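PDB 3QQM: Mlr3007 protein from Mesorhizobium loti, which probably transfers amino groups between branched-chain amino acids and 2-oxoglutarate, as a pyridoxal 5'-phosphate-dependent class-IV aminotransferase. Local coordinates for residues S120-Y125 against G152-V157; R102-R107 against T126-E131; F158-D163 against A203-V208; V165-R170 against A193-D198. All coordinates share one frame; numbering follows the deposited sequence. Where two conformers were deposited one is given.

Contact 1 (S120-Y125 against G152-V157); sequences SRRQLY and GTITNV. With EDO (1,2-ethanediol), chain S.
R122 reaches across to the backbone of T153 with its guanidinium. Its CB starts near a bound ethanediol, 3.8 Å from the diol O2. Further out, R122 CD passes 3.7 Å from the same O2. A bend at chi3 (54°) swings NE off the line of the chain. NE then donates a nearly straight hydrogen bond of 2.8 Å to the diol O2. At the tip, NH2 donates to T153 O over 2.9 Å, with an N-H...O angle of 172°. T153 O lies almost in the guanidinium plane, while NH2 sits 46° above the carbonyl plane of T153. I154 CG2 approaches R122 NH2 obliquely at 3.5 Å.

R122 is the N-cap residue of helix 123-130, so this side chain ties the start of the helix to the turn between strands 149-152 and 156-160. K118, which carries the pyridoxal phosphate as a Schiff base, lies four residues earlier in the chain. The contact therefore joins the segment that follows the cofactor lysine to the large mixed sheet.

One guanidinium face is covered within the same segment by Y125 CD2, 3.7 Å above the plane and toward its rim. The Y125 CB meets T153 CB at 4.1 Å. T153 CG2 rests 3.7 Å from Y125 O. The polar ends point to other residues: Y125 OH is hydrogen-bonded to E151, and T153 OG1 to E139.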
loop_
_atom_site.group_PDB
_atom_site.type_symbol
_atom_site.label_atom_id
_atom_site.label_comp_id
_atom_site.label_asym_id
_atom_site.label_seq_id
_atom_site.Cartn_x
_atom_site.Cartn_y
_atom_site.Cartn_z
ATOM N N SER A 120 -3.102 -10.186 -4.934
ATOM C CA SER A 120 -4.303 -10.626 -4.262
ATOM C C SER A 120 -4.015 -11.714 -3.233
ATOM O O SER A 120 -4.944 -12.192 -2.592
ATOM C CB SER A 120 -5.289 -11.171 -5.282
ATOM O OG SER A 120 -4.697 -12.209 -6.040
ATOM N N ARG A 121 -2.757 -12.142 -3.121
ATOM C CA ARG A 121 -2.365 -13.161 -2.147
ATOM C C ARG A 121 -2.148 -12.468 -0.811
ATOM O O ARG A 121 -1.029 -12.376 -0.325
ATOM C CB ARG A 121 -1.106 -13.917 -2.634
ATOM C CG ARG A 121 -0.628 -15.088 -1.719
ATOM C CD ARG A 121 0.270 -16.084 -2.480
ATOM N NE ARG A 121 -0.525 -16.752 -3.518
ATOM C CZ ARG A 121 -0.078 -17.641 -4.408
ATOM N NH1 ARG A 121 1.197 -18.000 -4.454
ATOM N NH2 ARG A 121 -0.936 -18.162 -5.283
ATOM N N ARG A 122 -3.250 -12.066 -0.183
ATOM C CA ARG A 122 -3.201 -11.277 1.044
ATOM C C ARG A 122 -3.492 -11.982 2.377
ATOM O O ARG A 122 -3.799 -11.323 3.382
ATOM C CB ARG A 122 -4.146 -10.085 0.872
ATOM C CG ARG A 122 -3.706 -9.129 -0.238
ATOM C CD ARG A 122 -4.627 -7.945 -0.365
ATOM N NE ARG A 122 -4.785 -7.253 0.924
ATOM C CZ ARG A 122 -3.926 -6.381 1.441
ATOM N NH1 ARG A 122 -2.799 -6.091 0.825
ATOM N NH2 ARG A 122 -4.193 -5.808 2.602
ATOM N N GLN A 123 -3.329 -13.294 2.403
ATOM C CA GLN A 123 -3.550 -14.088 3.599
ATOM C C GLN A 123 -2.986 -13.470 4.895
ATOM O O GLN A 123 -3.709 -13.303 5.892
ATOM C CB GLN A 123 -2.910 -15.462 3.397
ATOM C CG GLN A 123 -2.980 -16.361 4.584
ATOM C CD GLN A 123 -2.631 -17.772 4.252
ATOM O OE1 GLN A 123 -2.007 -18.046 3.223
ATOM N NE2 GLN A 123 -3.043 -18.696 5.115
ATOM N N LEU A 124 -1.699 -13.155 4.875
ATOM C CA LEU A 124 -1.020 -12.614 6.060
ATOM C C LEU A 124 -1.639 -11.305 6.548
ATOM O O LEU A 124 -1.855 -11.122 7.750
ATOM C CB LEU A 124 0.459 -12.414 5.763
ATOM C CG LEU A 124 1.281 -13.689 5.592
ATOM C CD1 LEU A 124 2.567 -13.483 4.696
ATOM C CD2 LEU A 124 1.621 -14.271 6.966
ATOM N N TYR A 125 -1.939 -10.415 5.608
ATOM C CA TYR A 125 -2.513 -9.112 5.936
ATOM C C TYR A 125 -3.962 -9.227 6.375
ATOM O O TYR A 125 -4.381 -8.539 7.297
ATOM C CB TYR A 125 -2.395 -8.151 4.763
ATOM C CG TYR A 125 -0.996 -8.008 4.204
ATOM C CD1 TYR A 125 0.002 -7.370 4.927
ATOM C CD2 TYR A 125 -0.695 -8.446 2.914
ATOM C CE1 TYR A 125 1.272 -7.213 4.413
ATOM C CE2 TYR A 125 0.574 -8.277 2.377
ATOM C CZ TYR A 125 1.559 -7.669 3.135
ATOM O OH TYR A 125 2.807 -7.478 2.597
ATOM N N GLY A 152 2.018 -1.577 7.307
ATOM C CA GLY A 152 0.652 -1.804 7.718
ATOM C C GLY A 152 0.033 -2.767 6.707
ATOM O O GLY A 152 0.651 -3.076 5.668
ATOM N N THR A 153 -1.159 -3.262 7.001
ATOM C CA THR A 153 -1.846 -4.135 6.082
ATOM C C THR A 153 -2.117 -3.435 4.720
ATOM O O THR A 153 -2.174 -4.104 3.681
ATOM C CB THR A 153 -3.198 -4.595 6.649
ATOM O OG1 THR A 153 -4.116 -3.486 6.706
ATOM C CG2 THR A 153 -3.015 -5.228 8.051
ATOM N N ILE A 154 -2.307 -2.112 4.715
ATOM C CA ILE A 154 -2.562 -1.398 3.450
ATOM C C ILE A 154 -1.783 -0.094 3.331
ATOM O O ILE A 154 -2.094 0.759 2.478
ATOM C CB ILE A 154 -4.077 -1.090 3.238
ATOM C CG1 ILE A 154 -4.594 -0.196 4.368
ATOM C CG2 ILE A 154 -4.869 -2.375 3.134
ATOM C CD1 ILE A 154 -6.063 0.244 4.234
ATOM N N THR A 155 -0.763 0.049 4.162
ATOM C CA THR A 155 0.034 1.256 4.188
ATOM C C THR A 155 1.480 0.972 4.528
ATOM O O THR A 155 1.807 -0.102 5.002
ATOM C CB THR A 155 -0.465 2.201 5.299
ATOM O OG1 THR A 155 -0.505 1.484 6.534
ATOM C CG2 THR A 155 -1.876 2.747 5.026
ATOM N N ASN A 156 2.342 1.944 4.220
ATOM C CA ASN A 156 3.729 1.922 4.609
ATOM C C ASN A 156 3.805 2.850 5.833
ATOM O O ASN A 156 2.962 3.726 5.990
ATOM C CB ASN A 156 4.639 2.388 3.486
ATOM C CG ASN A 156 4.792 1.340 2.380
ATOM O OD1 ASN A 156 4.425 1.575 1.229
ATOM N ND2 ASN A 156 5.313 0.161 2.744
ATOM N N VAL A 157 4.814 2.646 6.680
ATOM C CA VAL A 157 4.995 3.394 7.927
ATOM C C VAL A 157 6.062 4.461 7.790
ATOM O O VAL A 157 7.068 4.254 7.139
ATOM C CB VAL A 157 5.404 2.428 9.067
ATOM C CG1 VAL A 157 5.611 3.188 10.394
ATOM C CG2 VAL A 157 4.363 1.331 9.219
HETATM C C1 EDO S . -7.373 -6.137 3.998
HETATM O O1 EDO S . -6.691 -5.492 5.078
HETATM C C2 EDO S . -7.006 -7.617 3.937
HETATM O O2 EDO S . -6.909 -8.086 2.568
#

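Contact 2 (R102-R107 against T126-E131). With EDO (1,2-ethanediol), chain S; EDO (1,2-ethanediol), chain T.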
loop_
_atom_site.group_PDB
_atom_site.type_symbol
_atom_site.label_atom_id
_atom_site.label_comp_id
_atom_site.label_asym_id
_atom_site.label_seq_id
_atom_site.Cartn_x
_atom_site.Cartn_y
_atom_site.Cartn_z
ATOM N N ARG A 102 -2.018 -0.671 16.053
ATOM C CA ARG A 102 -1.729 -1.761 16.978
ATOM C C ARG A 102 -0.799 -2.752 16.249
ATOM O O ARG A 102 -0.775 -2.804 15.001
ATOM C CB ARG A 102 -2.993 -2.501 17.417
ATOM C CG ARG A 102 -4.082 -1.639 18.012
ATOM C CD ARG A 102 -3.727 -1.096 19.335
ATOM N NE ARG A 102 -3.750 -2.152 20.348
ATOM C CZ ARG A 102 -4.800 -2.439 21.126
ATOM N NH1 ARG A 102 -5.944 -1.755 21.031
ATOM N NH2 ARG A 102 -4.698 -3.420 22.001
ATOM N N LEU A 103 -0.067 -3.549 17.025
ATOM C CA LEU A 103 0.851 -4.540 16.484
ATOM C C LEU A 103 0.212 -5.910 16.399
ATOM O O LEU A 103 -0.314 -6.439 17.395
ATOM C CB LEU A 103 2.084 -4.655 17.370
ATOM C CG LEU A 103 3.160 -5.674 16.983
ATOM C CD1 LEU A 103 3.832 -5.299 15.672
ATOM C CD2 LEU A 103 4.187 -5.769 18.114
ATOM N N ALA A 104 0.253 -6.488 15.212
ATOM C CA ALA A 104 -0.276 -7.814 15.021
ATOM C C ALA A 104 0.743 -8.821 15.495
ATOM O O ALA A 104 1.936 -8.539 15.487
ATOM C CB ALA A 104 -0.561 -8.081 13.528
ATOM N N ARG A 105 0.263 -9.982 15.920
ATOM C CA ARG A 105 1.149 -11.080 16.322
ATOM C C ARG A 105 1.560 -11.774 15.034
ATOM O O ARG A 105 2.579 -12.426 14.972
ATOM C CB ARG A 105 0.487 -12.093 17.282
ATOM C CG ARG A 105 -0.574 -12.972 16.652
ATOM C CD ARG A 105 -0.992 -14.122 17.570
ATOM N NE ARG A 105 -1.636 -13.688 18.806
ATOM C CZ ARG A 105 -2.947 -13.473 18.925
ATOM N NH1 ARG A 105 -3.751 -13.614 17.868
ATOM N NH2 ARG A 105 -3.452 -13.086 20.097
ATOM N N THR A 106 0.751 -11.588 13.993
ATOM C CA THR A 106 1.019 -12.136 12.667
ATOM C C THR A 106 2.336 -11.553 12.181
ATOM O O THR A 106 2.457 -10.352 12.075
ATOM C CB THR A 106 -0.048 -11.668 11.645
ATOM O OG1 THR A 106 -1.338 -12.097 12.074
ATOM C CG2 THR A 106 0.244 -12.211 10.239
ATOM N N ARG A 107 3.305 -12.408 11.891
ATOM C CA ARG A 107 4.617 -11.957 11.407
ATOM C C ARG A 107 4.866 -12.244 9.919
ATOM O O ARG A 107 4.374 -13.204 9.373
ATOM C CB ARG A 107 5.721 -12.585 12.247
ATOM C CG ARG A 107 5.661 -12.161 13.702
ATOM C CD ARG A 107 5.735 -10.637 13.819
ATOM N NE ARG A 107 5.479 -10.152 15.175
ATOM C CZ ARG A 107 6.428 -9.963 16.074
ATOM N NH1 ARG A 107 7.696 -10.217 15.761
ATOM N NH2 ARG A 107 6.111 -9.528 17.284
ATOM N N THR A 126 -4.739 -10.054 5.685
ATOM C CA THR A 126 -6.117 -10.292 6.084
ATOM C C THR A 126 -6.141 -10.895 7.495
ATOM O O THR A 126 -6.990 -10.545 8.297
ATOM C CB THR A 126 -6.843 -11.246 5.107
ATOM O OG1 THR A 126 -6.983 -10.618 3.827
ATOM C CG2 THR A 126 -8.242 -11.646 5.623
ATOM N N HIS A 127 -5.205 -11.786 7.799
ATOM C CA HIS A 127 -5.167 -12.396 9.128
ATOM C C HIS A 127 -4.800 -11.343 10.203
ATOM O O HIS A 127 -5.413 -11.311 11.275
ATOM C CB HIS A 127 -4.202 -13.594 9.174
ATOM C CG HIS A 127 -4.211 -14.308 10.481
ATOM N ND1 HIS A 127 -3.328 -14.005 11.499
ATOM C CD2 HIS A 127 -5.030 -15.274 10.965
ATOM C CE1 HIS A 127 -3.595 -14.763 12.548
ATOM N NE2 HIS A 127 -4.619 -15.547 12.250
ATOM N N ALA A 128 -3.838 -10.475 9.884
ATOM C CA ALA A 128 -3.401 -9.430 10.803
ATOM C C ALA A 128 -4.557 -8.504 11.081
ATOM O O ALA A 128 -4.836 -8.188 12.225
ATOM C CB ALA A 128 -2.195 -8.643 10.243
ATOM N N ARG A 129 -5.252 -8.104 10.023
ATOM C CA ARG A 129 -6.409 -7.220 10.141
ATOM C C ARG A 129 -7.518 -7.851 11.014
ATOM O O ARG A 129 -8.141 -7.166 11.822
ATOM C CB ARG A 129 -6.934 -6.906 8.747
ATOM C CG ARG A 129 -8.161 -5.954 8.623
ATOM C CD ARG A 129 -7.929 -4.559 9.219
ATOM N NE ARG A 129 -8.204 -4.495 10.642
ATOM C CZ ARG A 129 -8.291 -3.362 11.344
ATOM N NH1 ARG A 129 -8.078 -2.184 10.775
ATOM N NH2 ARG A 129 -8.585 -3.412 12.638
ATOM N N SER A 130 -7.710 -9.161 10.907
ATOM C CA SER A 130 -8.748 -9.823 11.681
ATOM C C SER A 130 -8.430 -9.911 13.194
ATOM O O SER A 130 -9.296 -10.223 13.983
ATOM C CB SER A 130 -9.012 -11.230 11.129
ATOM O OG SER A 130 -7.967 -12.112 11.508
ATOM N N GLU A 131 -7.196 -9.631 13.586
ATOM C CA GLU A 131 -6.823 -9.676 14.988
ATOM C C GLU A 131 -7.440 -8.561 15.827
ATOM O O GLU A 131 -7.544 -8.710 17.035
ATOM C CB GLU A 131 -5.308 -9.563 15.159
ATOM C CG GLU A 131 -4.521 -10.667 14.504
ATOM C CD GLU A 131 -3.034 -10.588 14.817
ATOM O OE1 GLU A 131 -2.690 -10.142 15.934
ATOM O OE2 GLU A 131 -2.217 -10.999 13.964
HETATM C C1 EDO S . -7.373 -6.137 3.998
HETATM O O1 EDO S . -6.691 -5.492 5.078
HETATM C C2 EDO S . -7.006 -7.617 3.937
HETATM O O2 EDO S . -6.909 -8.086 2.568
HETATM C C1 EDO T . -8.154 -1.486 6.293
HETATM O O1 EDO T . -9.251 -2.320 6.674
HETATM C C2 EDO T . -7.671 -0.692 7.506
HETATM O O2 EDO T . -6.642 -1.386 8.207
#
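E131 grips the backbone of R105 and T106 with its two carboxylate oxygens. OE1 accepts from R105 N at 3.0 Å with an N-H...O angle of 172°. OE2 accepts from T106 N, also at 3.0 Å. Both oxygens use their syn lone pairs, so one carboxylate takes two successive amides, the first in a straight bond and the second in a bent one. The E131 chain runs extended beyond CG, with CD anti to CA (chi2 -174°), and this carries the carboxylate out to the turn.

T106 OG1 lies between E131 and H127. T106 OG1 is only 2.4 Å from E131 OE2, too short for the details of that bond to be trusted. Its bond from H127 ND1 is sounder: the donor is 2.8 Å from T106 OG1, which sits nearly in the imidazole plane. H127 CG is anti to its backbone N (chi1 -176°), with the ring ahead of it at the T106 hydroxyl.

R105 folds its side chain beside the same carboxylate, with CG 3.6 Å from E131 OE1. In the conformer given, its guanidinium lies face-on to OE1. No N-H points at the oxygen, so the attraction is probably one of charge alone.

Apolar packing adds to this: A104 CB meets A128 CB at 3.7 Å. Segment 102-107 continues from strand 99-103, and A104 is backbone-bonded to L141 of strand 139-143. A104 also packs on V140, and A128 on L142 and T153. The later part of helix 123-130 is thus laid against strand 139-143 and the turn at T153.

Contact 3 (F158-D163 against A203-V208). With EDO (1,2-ethanediol), chain V.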
loop_
_atom_site.group_PDB
_atom_site.type_symbol
_atom_site.label_atom_id
_atom_site.label_comp_id
_atom_site.label_asym_id
_atom_site.label_seq_id
_atom_site.Cartn_x
_atom_site.Cartn_y
_atom_site.Cartn_z
ATOM N N PHE A 158 5.837 5.601 8.429
ATOM C CA PHE A 158 6.757 6.727 8.368
ATOM C C PHE A 158 6.829 7.324 9.752
ATOM O O PHE A 158 5.802 7.785 10.303
ATOM C CB PHE A 158 6.261 7.760 7.367
ATOM C CG PHE A 158 6.062 7.206 5.985
ATOM C CD1 PHE A 158 4.857 6.643 5.624
ATOM C CD2 PHE A 158 7.075 7.257 5.056
ATOM C CE1 PHE A 158 4.667 6.134 4.379
ATOM C CE2 PHE A 158 6.910 6.734 3.820
ATOM C CZ PHE A 158 5.689 6.172 3.463
ATOM N N ALA A 159 8.038 7.304 10.322
ATOM C CA ALA A 159 8.260 7.772 11.671
ATOM C C ALA A 159 9.288 8.890 11.726
ATOM O O ALA A 159 10.386 8.782 11.166
ATOM C CB ALA A 159 8.685 6.603 12.550
ATOM N N ASP A 160 8.917 9.958 12.422
ATOM C CA ASP A 160 9.760 11.128 12.600
ATOM C C ASP A 160 10.306 11.082 14.002
ATOM O O ASP A 160 9.568 11.318 14.963
ATOM C CB ASP A 160 8.917 12.371 12.404
ATOM C CG ASP A 160 9.718 13.675 12.524
ATOM O OD1 ASP A 160 10.882 13.683 13.019
ATOM O OD2 ASP A 160 9.155 14.693 12.094
ATOM N N PHE A 161 11.595 10.771 14.137
ATOM C CA PHE A 161 12.205 10.671 15.481
ATOM C C PHE A 161 12.679 12.001 16.027
ATOM O O PHE A 161 13.399 12.036 17.028
ATOM C CB PHE A 161 13.317 9.625 15.513
ATOM C CG PHE A 161 12.814 8.227 15.264
ATOM C CD1 PHE A 161 12.209 7.498 16.297
ATOM C CD2 PHE A 161 12.918 7.642 14.008
ATOM C CE1 PHE A 161 11.728 6.225 16.077
ATOM C CE2 PHE A 161 12.437 6.345 13.787
ATOM C CZ PHE A 161 11.840 5.642 14.815
ATOM N N GLY A 162 12.284 13.089 15.362
ATOM C CA GLY A 162 12.618 14.436 15.815
ATOM C C GLY A 162 13.244 15.369 14.798
ATOM O O GLY A 162 13.028 16.571 14.852
ATOM N N ASP A 163 14.011 14.829 13.867
ATOM C CA ASP A 163 14.733 15.658 12.909
ATOM C C ASP A 163 13.945 16.057 11.655
ATOM O O ASP A 163 14.488 16.713 10.786
ATOM C CB ASP A 163 16.018 14.934 12.498
ATOM C CG ASP A 163 15.748 13.607 11.827
ATOM O OD1 ASP A 163 14.572 13.284 11.597
ATOM O OD2 ASP A 163 16.714 12.881 11.520
ATOM N N ALA A 203 8.895 8.018 18.739
ATOM C CA ALA A 203 8.722 8.890 17.585
ATOM C C ALA A 203 7.982 10.165 17.992
ATOM O O ALA A 203 6.993 10.114 18.710
ATOM C CB ALA A 203 7.973 8.182 16.499
ATOM N N LYS A 204 8.486 11.311 17.544
ATOM C CA LYS A 204 7.856 12.594 17.831
ATOM C C LYS A 204 6.602 12.766 16.963
ATOM O O LYS A 204 5.677 13.484 17.328
ATOM C CB LYS A 204 8.820 13.731 17.541
ATOM C CG LYS A 204 10.065 13.734 18.351
ATOM C CD LYS A 204 9.769 14.023 19.803
ATOM C CE LYS A 204 11.040 14.053 20.617
ATOM N NZ LYS A 204 10.763 14.354 22.063
ATOM N N ALA A 205 6.620 12.165 15.779
ATOM C CA ALA A 205 5.472 12.197 14.861
ATOM C C ALA A 205 5.457 10.854 14.125
ATOM O O ALA A 205 6.509 10.242 13.888
ATOM C CB ALA A 205 5.549 13.363 13.900
ATOM N N LEU A 206 4.263 10.368 13.826
ATOM C CA LEU A 206 4.120 9.096 13.195
ATOM C C LEU A 206 3.006 9.157 12.195
ATOM O O LEU A 206 1.999 9.840 12.422
ATOM C CB LEU A 206 3.817 8.051 14.268
ATOM C CG LEU A 206 3.641 6.611 13.814
ATOM C CD1 LEU A 206 4.879 6.108 13.092
ATOM C CD2 LEU A 206 3.323 5.736 15.013
ATOM N N PHE A 207 3.201 8.465 11.075
ATOM C CA PHE A 207 2.223 8.401 10.020
ATOM C C PHE A 207 2.222 7.037 9.376
ATOM O O PHE A 207 3.185 6.288 9.476
ATOM C CB PHE A 207 2.568 9.371 8.865
ATOM C CG PHE A 207 2.785 10.795 9.283
ATOM C CD1 PHE A 207 4.019 11.225 9.671
ATOM C CD2 PHE A 207 1.753 11.724 9.212
ATOM C CE1 PHE A 207 4.219 12.542 10.033
ATOM C CE2 PHE A 207 1.939 13.046 9.575
ATOM C CZ PHE A 207 3.164 13.457 9.979
ATOM N N VAL A 208 1.127 6.730 8.698
ATOM C CA VAL A 208 1.037 5.543 7.851
ATOM C C VAL A 208 0.505 6.143 6.573
ATOM O O VAL A 208 -0.139 7.188 6.607
ATOM C CB VAL A 208 0.147 4.410 8.392
ATOM C CG1 VAL A 208 0.853 3.707 9.577
ATOM C CG2 VAL A 208 -1.254 4.909 8.763
HETATM C C1 EDO V . 0.656 11.875 15.210
HETATM O O1 EDO V . 1.836 11.324 15.809
HETATM C C2 EDO V . 0.992 13.156 14.441
HETATM O O2 EDO V . 1.763 12.876 13.258
#
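F158 and F207 form a hydrogen-bonded antiparallel pair, with F207 N donating to F158 O at 2.8 Å and F158 N to F207 O at 2.9 Å. This is the tight part. The strand axes run 4.8 Å apart at 171°. A159 and L206 follow as a non-hydrogen-bonded pair, their side chains on the sheet face opposite to that of the phenylalanines. L206 CG is anti to its backbone N (chi1 -179°), and CD1 beyond it touches A159 CB at 3.9 Å and F158 O at 3.4 Å.

D160 bonds to A205 through both backbone groups. Opposite D160 the other strand spends two residues, K204 and A205, which makes a classic beta bulge. K204 N adds a weak bond to D160 O.

Beyond it the contact thins toward solvent. D160 OD1 accepts from G162 N at 2.8 Å, an Asx turn at the end of the strand. K204 CG lies 3.7 Å from G162 CA, and its amine leads away.

Strand 156-160 is one of the two edge strands of the six-stranded mixed sheet. L206 is bonded on its other side to A218 of strand 214-220, while F158 packs on L184 of helix 179-186 and on L166 and T168 of strand 166-169.

Contact 4 (V165-R170 against A193-D198)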
loop_
_atom_site.group_PDB
_atom_site.type_symbol
_atom_site.label_atom_id
_atom_site.label_comp_id
_atom_site.label_asym_id
_atom_site.label_seq_id
_atom_site.Cartn_x
_atom_site.Cartn_y
_atom_site.Cartn_z
ATOM N N VAL A 165 12.819 14.018 9.312
ATOM C CA VAL A 165 12.919 13.019 8.271
ATOM C C VAL A 165 11.934 11.889 8.574
ATOM O O VAL A 165 11.787 11.501 9.721
ATOM C CB VAL A 165 14.351 12.475 8.152
ATOM C CG1 VAL A 165 14.392 11.280 7.207
ATOM C CG2 VAL A 165 15.292 13.574 7.679
ATOM N N LEU A 166 11.217 11.426 7.551
ATOM C CA LEU A 166 10.261 10.338 7.697
ATOM C C LEU A 166 10.994 8.986 7.515
ATOM O O LEU A 166 11.261 8.548 6.400
ATOM C CB LEU A 166 9.110 10.513 6.700
ATOM C CG LEU A 166 8.251 11.801 6.943
ATOM C CD1 LEU A 166 7.356 12.115 5.731
ATOM C CD2 LEU A 166 7.415 11.748 8.223
ATOM N N ALA A 167 11.362 8.369 8.630
ATOM C CA ALA A 167 12.078 7.092 8.630
ATOM C C ALA A 167 11.067 6.022 8.315
ATOM O O ALA A 167 10.063 5.921 8.993
ATOM C CB ALA A 167 12.755 6.841 10.001
ATOM N N THR A 168 11.313 5.270 7.251
ATOM C CA THR A 168 10.413 4.219 6.795
ATOM C C THR A 168 11.209 2.916 6.680
ATOM O O THR A 168 12.379 2.950 6.271
ATOM C CB THR A 168 9.794 4.606 5.430
ATOM O OG1 THR A 168 8.678 3.767 5.153
ATOM C CG2 THR A 168 10.829 4.513 4.280
ATOM N N PRO A 169 10.598 1.770 7.051
ATOM C CA PRO A 169 11.331 0.524 7.011
ATOM C C PRO A 169 12.026 0.216 5.665
ATOM O O PRO A 169 11.434 0.369 4.591
ATOM C CB PRO A 169 10.258 -0.503 7.332
ATOM C CG PRO A 169 9.351 0.194 8.214
ATOM C CD PRO A 169 9.263 1.563 7.640
ATOM N N ARG A 170 13.274 -0.229 5.771
ATOM C CA ARG A 170 14.098 -0.591 4.624
ATOM C C ARG A 170 13.455 -1.775 3.955
ATOM O O ARG A 170 12.971 -2.675 4.614
ATOM C CB ARG A 170 15.526 -0.907 5.079
ATOM C CG ARG A 170 16.548 -0.790 4.003
ATOM C CD ARG A 170 17.973 -0.816 4.556
ATOM N NE ARG A 170 18.396 -2.155 4.936
ATOM C CZ ARG A 170 19.557 -2.439 5.522
ATOM N NH1 ARG A 170 20.391 -1.473 5.886
ATOM N NH2 ARG A 170 19.861 -3.698 5.788
ATOM N N ALA A 193 15.157 2.951 6.975
ATOM C CA ALA A 193 15.622 2.711 8.333
ATOM C C ALA A 193 15.051 1.404 8.863
ATOM O O ALA A 193 14.255 0.780 8.222
ATOM C CB ALA A 193 15.242 3.903 9.254
ATOM N N ILE A 194 15.511 1.006 10.039
ATOM C CA ILE A 194 15.086 -0.221 10.686
ATOM C C ILE A 194 14.683 0.113 12.118
ATOM O O ILE A 194 15.399 0.811 12.833
ATOM C CB ILE A 194 16.218 -1.234 10.723
ATOM C CG1 ILE A 194 16.764 -1.477 9.316
ATOM C CG2 ILE A 194 15.747 -2.540 11.327
ATOM C CD1 ILE A 194 18.051 -2.354 9.301
ATOM N N TYR A 195 13.525 -0.365 12.525
ATOM C CA TYR A 195 13.054 -0.121 13.878
ATOM C C TYR A 195 11.947 -1.097 14.287
ATOM O O TYR A 195 11.274 -1.678 13.447
ATOM C CB TYR A 195 12.617 1.350 14.058
ATOM C CG TYR A 195 11.663 1.903 13.005
ATOM C CD1 TYR A 195 10.323 1.552 12.982
ATOM C CD2 TYR A 195 12.085 2.850 12.106
ATOM C CE1 TYR A 195 9.453 2.099 12.031
ATOM C CE2 TYR A 195 11.208 3.428 11.182
ATOM C CZ TYR A 195 9.914 3.037 11.138
ATOM O OH TYR A 195 9.085 3.601 10.188
ATOM N N SER A 196 11.802 -1.271 15.591
ATOM C CA SER A 196 10.814 -2.153 16.179
ATOM C C SER A 196 9.603 -1.379 16.636
ATOM O O SER A 196 9.590 -0.159 16.590
ATOM C CB SER A 196 11.400 -2.810 17.419
ATOM O OG SER A 196 11.620 -1.834 18.393
ATOM N N TYR A 197 8.598 -2.093 17.139
ATOM C CA TYR A 197 7.396 -1.451 17.630
ATOM C C TYR A 197 7.748 -0.569 18.786
ATOM O O TYR A 197 7.295 0.568 18.871
ATOM C CB TYR A 197 6.357 -2.471 18.094
ATOM C CG TYR A 197 4.991 -1.865 18.254
ATOM C CD1 TYR A 197 4.298 -1.442 17.133
ATOM C CD2 TYR A 197 4.361 -1.767 19.500
ATOM C CE1 TYR A 197 3.032 -0.892 17.217
ATOM C CE2 TYR A 197 3.055 -1.217 19.611
ATOM C CZ TYR A 197 2.406 -0.786 18.447
ATOM O OH TYR A 197 1.142 -0.223 18.421
ATOM N N ASP A 198 8.594 -1.082 19.655
ATOM C CA ASP A 198 8.989 -0.346 20.848
ATOM C C ASP A 198 9.730 0.969 20.511
ATOM O O ASP A 198 9.512 1.976 21.164
ATOM C CB ASP A 198 9.837 -1.232 21.747
ATOM C CG ASP A 198 10.039 -0.629 23.094
ATOM O OD1 ASP A 198 9.100 -0.664 23.927
ATOM O OD2 ASP A 198 11.149 -0.132 23.320
#
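A193 O is met by two groups of segment 165-170. R170 N donates to it at 2.8 Å, and P169 CA makes a CA-H...O contact at 3.2 Å. A193 N in turn donates to T168 O at 2.9 Å. A193 thus pairs with P169 as parallel strands, their side chains diverging.

Y195 adds a side-chain bond. Its CG takes the crowded position between backbone N and carbonyl carbon (chi1 50°), and the ring beyond ends with OH donating to A167 O at 2.8 Å. The hydroxyl lies above the carbonyl plane of A167. P169 CD packs 3.3 Å from the same OH, while A167 CB touches both A193 CB and Y195 CE2 at 3.9 Å.

At the exposed end, I194 CD1 sits 4.0 Å above the centre of the R170 guanidinium. That group also makes a salt bridge to D172.

Strands 166-169 and 190-193 are joined through helix 179-186, a beta-alpha-beta crossover. P169 O accepts from R181 of that helix. T168 OG1 is bonded to V157 O, and Y195 packs on V157 and A159, so this two-stranded sheet lies against strand 156-160.

In the fold
Helix 123-130 carries contacts 1 and 2, whose centres are about 10 Å apart. L124 O lies 3.4 Å from T106 CG2 between them, and one ethanediol borders both. Strand 156-160 links contact 1 to contact 3, with centres about 21 Å apart and T155 OG1 3.5 Å from V208 CB. Contact 4 is nested within the chain loop that contact 3 closes. Their centres are about 9 Å apart, and A159 O lies 2.7 Å from A167 N, a probable hydrogen bond. Contacts 2 and 3 reach the same sheet without touching, their nearest atoms about 8 Å apart. Contact 1 lies closest in sequence to the cofactor site, its first residue S120 following K118 by two positions.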